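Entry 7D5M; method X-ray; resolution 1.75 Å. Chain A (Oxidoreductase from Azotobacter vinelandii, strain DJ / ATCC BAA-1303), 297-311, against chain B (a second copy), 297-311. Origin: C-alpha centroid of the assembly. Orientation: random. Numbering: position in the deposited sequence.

Chain A (297-311) QGQPVQVLERGMGYL
Chain B, residues 297-311: QGQPVQVLERGMGYL

Two copies of residues 297-311, related by an exact two-fold axis, meet through short strands ending at residue 305 that run antiparallel at 163°, their axes 4.9 Å apart. Only two direct hydrogen bonds cross: Val B303 N donates to Val A301 O, and Val A303 N to Val B301 O, each 3.2 Å with an N-H...O angle of 151°. Between them Gln A302 faces Gln B302 as a non-hydrogen-bonded pair (CA to CA 4.7 Å), and Val A301 O also receives a CA-H...O contact from Gln B302 CA at 3.2 Å. The phi/psi values are -59/151 at 301, -125/156 at 302 and -122/122 at 303.

Water completes the ladder. One molecule accepts from Val A301 N (2.9 Å) and donates to Val B303 O (2.7 Å); another donates to Pro A300 O (2.8 Å) and Gln B302 OE1 (2.9 Å). The symmetry mates repeat both.

Pro A300 (phi/psi -61/139, C-gamma exo) points toward the partner. Having no N-H to satisfy, it can bury its ring against Tyr B310: its CG lies 3.8 Å from the centroid of the Tyr B310 ring, a CH-pi contact over the face. The same CG meets Leu B304 CD2 at 3.5 Å. Tyr B310 (chi1 p, 53°) is anchored by its own chain, Glu B305 N donating to Tyr B310 OH at 3.0 Å, so aromatic face and hydroxyl are both used. On the sheet face opposite the glutamines, Val A301 CG2 (chi1 m) packs on Val B303 CB (chi1 t) at 3.7 Å; branched valines suit extended backbone.

Beyond the strand, a type II turn from Glu A305 to Met A308, with Gly A307 at phi 87°, leads into a type I turn from Met A308 to Leu A311. Met A308 (mmm) brings its CE to 3.7 Å from Gly B298 CA.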

# COMPACT_ATOMS: atom_id res chain seq x y z
N GLN A 297 -18.45 -2.32 7.87
CA GLN A 297 -19.12 -1.20 7.17
C GLN A 297 -19.38 -0.08 8.18
O GLN A 297 -19.97 -0.35 9.25
CB GLN A 297 -20.41 -1.62 6.46
CG GLN A 297 -21.08 -0.43 5.76
CD GLN A 297 -20.19 0.23 4.74
OE1 GLN A 297 -19.40 -0.43 4.06
NE2 GLN A 297 -20.31 1.55 4.61
N GLY A 298 -18.96 1.14 7.84
CA GLY A 298 -19.24 2.37 8.60
C GLY A 298 -18.22 2.62 9.69
O GLY A 298 -18.38 3.60 10.43
N GLN A 299 -17.19 1.77 9.79
CA GLN A 299 -16.08 1.90 10.77
C GLN A 299 -14.77 2.03 10.01
O GLN A 299 -14.71 1.69 8.84
CB GLN A 299 -15.99 0.66 11.67
CG GLN A 299 -17.21 0.44 12.55
CD GLN A 299 -17.46 1.61 13.45
OE1 GLN A 299 -18.56 2.17 13.47
NE2 GLN A 299 -16.44 2.02 14.18
N PRO A 300 -13.67 2.46 10.67
CA PRO A 300 -12.36 2.45 10.03
C PRO A 300 -11.97 1.02 9.65
O PRO A 300 -12.20 0.11 10.45
CB PRO A 300 -11.42 2.99 11.12
CG PRO A 300 -12.33 3.83 11.98
CD PRO A 300 -13.61 3.01 12.03
N VAL A 301 -11.39 0.84 8.47
CA VAL A 301 -10.81 -0.48 8.08
C VAL A 301 -9.73 -0.82 9.11
O VAL A 301 -9.12 0.10 9.70
CB VAL A 301 -10.28 -0.50 6.63
CG1 VAL A 301 -11.39 -0.25 5.63
CG2 VAL A 301 -9.13 0.47 6.42
N GLN A 302 -9.52 -2.11 9.32
CA GLN A 302 -8.51 -2.64 10.25
C GLN A 302 -7.62 -3.62 9.48
O GLN A 302 -8.07 -4.19 8.46
CB GLN A 302 -9.17 -3.34 11.44
CG GLN A 302 -9.94 -2.41 12.36
CD GLN A 302 -10.62 -3.16 13.48
OE1 GLN A 302 -10.04 -3.41 14.53
NE2 GLN A 302 -11.87 -3.54 13.25
N VAL A 303 -6.41 -3.80 9.98
CA VAL A 303 -5.51 -4.88 9.51
C VAL A 303 -5.16 -5.74 10.73
O VAL A 303 -4.64 -5.20 11.71
CB VAL A 303 -4.26 -4.30 8.83
CG1 VAL A 303 -3.26 -5.39 8.50
CG2 VAL A 303 -4.63 -3.52 7.57
N LEU A 304 -5.46 -7.03 10.65
CA LEU A 304 -5.10 -7.98 11.73
C LEU A 304 -3.72 -8.55 11.38
O LEU A 304 -3.52 -8.91 10.21
CB LEU A 304 -6.13 -9.10 11.82
CG LEU A 304 -7.59 -8.66 11.85
CD1 LEU A 304 -8.49 -9.85 12.15
CD2 LEU A 304 -7.83 -7.57 12.87
N GLU A 305 -2.85 -8.64 12.37
CA GLU A 305 -1.44 -9.08 12.20
C GLU A 305 -1.24 -10.45 12.85
O GLU A 305 -1.70 -10.64 13.99
CB GLU A 305 -0.50 -8.06 12.84
CG GLU A 305 -0.33 -6.81 12.00
CD GLU A 305 0.79 -6.85 10.97
OE1 GLU A 305 1.54 -7.83 10.94
OE2 GLU A 305 0.90 -5.86 10.20
N ARG A 306 -0.53 -11.32 12.15
CA ARG A 306 -0.06 -12.62 12.70
C ARG A 306 0.60 -12.39 14.06
O ARG A 306 1.41 -11.44 14.19
CB ARG A 306 0.97 -13.25 11.75
CG ARG A 306 1.37 -14.67 12.11
CD ARG A 306 2.68 -15.04 11.42
NE ARG A 306 3.81 -14.24 11.86
CZ ARG A 306 4.43 -14.35 13.04
NH1 ARG A 306 4.02 -15.23 13.94
NH2 ARG A 306 5.46 -13.57 13.31
N GLY A 307 0.28 -13.24 15.03
CA GLY A 307 1.01 -13.28 16.31
C GLY A 307 0.47 -12.32 17.36
O GLY A 307 1.01 -12.32 18.48
N MET A 308 -0.58 -11.55 17.07
CA MET A 308 -1.08 -10.54 18.04
C MET A 308 -2.12 -11.15 18.99
O MET A 308 -2.88 -12.04 18.57
CB MET A 308 -1.66 -9.31 17.34
CG MET A 308 -0.59 -8.47 16.67
SD MET A 308 0.64 -7.79 17.81
CE MET A 308 -0.30 -6.43 18.51
N GLY A 309 -2.16 -10.65 20.22
CA GLY A 309 -2.99 -11.21 21.31
C GLY A 309 -4.49 -11.08 21.08
O GLY A 309 -5.25 -11.82 21.72
N TYR A 310 -4.92 -10.18 20.19
CA TYR A 310 -6.36 -10.00 19.83
C TYR A 310 -6.85 -11.10 18.89
O TYR A 310 -8.06 -11.14 18.63
CB TYR A 310 -6.61 -8.61 19.24
CG TYR A 310 -5.74 -8.22 18.07
CD1 TYR A 310 -5.87 -8.84 16.84
CD2 TYR A 310 -4.81 -7.20 18.19
CE1 TYR A 310 -5.05 -8.50 15.77
CE2 TYR A 310 -4.00 -6.82 17.12
CZ TYR A 310 -4.14 -7.47 15.91
OH TYR A 310 -3.35 -7.11 14.86
N LEU A 311 -5.97 -11.97 18.38
CA LEU A 311 -6.38 -13.07 17.47
C LEU A 311 -7.07 -14.18 18.27
O LEU A 311 -6.75 -14.35 19.47
CB LEU A 311 -5.18 -13.66 16.72
CG LEU A 311 -4.43 -12.70 15.80
CD1 LEU A 311 -3.20 -13.38 15.22
CD2 LEU A 311 -5.33 -12.19 14.69
N GLN B 297 -1.43 0.96 20.12
CA GLN B 297 -0.50 -0.15 20.44
C GLN B 297 -1.31 -1.35 20.95
O GLN B 297 -2.14 -1.17 21.87
CB GLN B 297 0.57 0.25 21.46
CG GLN B 297 1.51 -0.91 21.78
CD GLN B 297 2.21 -1.47 20.57
OE1 GLN B 297 2.56 -0.73 19.64
NE2 GLN B 297 2.44 -2.78 20.56
N GLY B 298 -1.07 -2.52 20.36
CA GLY B 298 -1.64 -3.80 20.80
C GLY B 298 -3.00 -4.08 20.18
O GLY B 298 -3.59 -5.11 20.51
N GLN B 299 -3.47 -3.19 19.30
CA GLN B 299 -4.75 -3.33 18.56
C GLN B 299 -4.47 -3.35 17.07
O GLN B 299 -3.40 -2.94 16.65
CB GLN B 299 -5.69 -2.15 18.85
CG GLN B 299 -6.13 -2.04 20.30
CD GLN B 299 -6.84 -3.29 20.76
OE1 GLN B 299 -6.47 -3.89 21.77
NE2 GLN B 299 -7.85 -3.69 20.01
N PRO B 300 -5.43 -3.78 16.22
CA PRO B 300 -5.26 -3.66 14.77
C PRO B 300 -5.10 -2.19 14.38
O PRO B 300 -5.82 -1.35 14.91
CB PRO B 300 -6.57 -4.23 14.21
CG PRO B 300 -7.04 -5.17 15.30
CD PRO B 300 -6.71 -4.41 16.57
N VAL B 301 -4.18 -1.91 13.46
CA VAL B 301 -4.07 -0.55 12.87
C VAL B 301 -5.41 -0.22 12.21
O VAL B 301 -6.12 -1.15 11.76
CB VAL B 301 -2.88 -0.41 11.89
CG1 VAL B 301 -1.55 -0.64 12.60
CG2 VAL B 301 -3.02 -1.30 10.68
N GLN B 302 -5.74 1.06 12.17
CA GLN B 302 -6.97 1.58 11.55
C GLN B 302 -6.59 2.64 10.53
O GLN B 302 -5.50 3.26 10.65
CB GLN B 302 -7.91 2.17 12.60
CG GLN B 302 -8.47 1.14 13.57
CD GLN B 302 -9.34 1.78 14.63
OE1 GLN B 302 -10.54 1.99 14.44
NE2 GLN B 302 -8.73 2.12 15.76
N VAL B 303 -7.47 2.84 9.56
CA VAL B 303 -7.37 3.99 8.62
C VAL B 303 -8.67 4.78 8.75
O VAL B 303 -9.75 4.21 8.54
CB VAL B 303 -7.11 3.52 7.19
CG1 VAL B 303 -7.18 4.67 6.20
CG2 VAL B 303 -5.77 2.81 7.07
N LEU B 304 -8.57 6.06 9.09
CA LEU B 304 -9.74 6.96 9.16
C LEU B 304 -9.89 7.62 7.79
O LEU B 304 -8.87 8.06 7.24
CB LEU B 304 -9.53 8.02 10.24
CG LEU B 304 -9.07 7.52 11.60
CD1 LEU B 304 -9.11 8.64 12.62
CD2 LEU B 304 -9.90 6.35 12.09
N GLU B 305 -11.12 7.68 7.29
CA GLU B 305 -11.45 8.19 5.94
C GLU B 305 -12.18 9.52 6.05
O GLU B 305 -13.12 9.62 6.87
CB GLU B 305 -12.31 7.18 5.20
CG GLU B 305 -11.51 6.00 4.68
CD GLU B 305 -10.92 6.15 3.29
OE1 GLU B 305 -11.19 7.17 2.63
OE2 GLU B 305 -10.18 5.22 2.87
N ARG B 306 -11.80 10.48 5.21
CA ARG B 306 -12.53 11.76 5.03
C ARG B 306 -14.02 11.47 4.84
O ARG B 306 -14.37 10.54 4.05
CB ARG B 306 -12.01 12.49 3.79
CG ARG B 306 -12.54 13.90 3.62
CD ARG B 306 -12.35 14.37 2.19
NE ARG B 306 -13.10 13.60 1.21
CZ ARG B 306 -14.42 13.66 1.02
NH1 ARG B 306 -15.17 14.47 1.76
NH2 ARG B 306 -14.98 12.92 0.09
N GLY B 307 -14.87 12.24 5.51
CA GLY B 307 -16.32 12.22 5.24
C GLY B 307 -17.09 11.18 6.04
O GLY B 307 -18.32 11.13 5.89
N MET B 308 -16.43 10.37 6.88
CA MET B 308 -17.14 9.28 7.60
C MET B 308 -17.71 9.79 8.93
O MET B 308 -17.10 10.66 9.57
CB MET B 308 -16.22 8.08 7.84
CG MET B 308 -15.91 7.33 6.56
SD MET B 308 -17.36 6.64 5.73
CE MET B 308 -17.65 5.20 6.75
N GLY B 309 -18.84 9.21 9.34
CA GLY B 309 -19.62 9.65 10.52
C GLY B 309 -18.90 9.47 11.84
O GLY B 309 -19.29 10.13 12.82
N TYR B 310 -17.87 8.61 11.91
CA TYR B 310 -17.06 8.39 13.13
C TYR B 310 -16.06 9.53 13.36
O TYR B 310 -15.41 9.52 14.42
CB TYR B 310 -16.35 7.03 13.08
CG TYR B 310 -15.52 6.76 11.85
CD1 TYR B 310 -14.34 7.45 11.61
CD2 TYR B 310 -15.89 5.77 10.95
CE1 TYR B 310 -13.59 7.21 10.48
CE2 TYR B 310 -15.13 5.50 9.82
CZ TYR B 310 -13.97 6.22 9.59
OH TYR B 310 -13.22 5.97 8.48
N LEU B 311 -15.91 10.47 12.42
CA LEU B 311 -14.96 11.60 12.58
C LEU B 311 -15.54 12.62 13.56
O LEU B 311 -16.78 12.73 13.67
CB LEU B 311 -14.68 12.29 11.24
CG LEU B 311 -14.02 11.43 10.17
CD1 LEU B 311 -13.90 12.21 8.87
CD2 LEU B 311 -12.65 10.95 10.62
O HOH W 1 -13.94 3.87 6.94
O HOH W 2 -12.26 -0.06 13.23
O HOH W 3 -11.31 3.12 6.63
O HOH W 4 -8.43 -1.36 15.89
O HOH W 5 -2.37 -4.07 12.63
O HOH W 6 -1.76 -4.95 15.16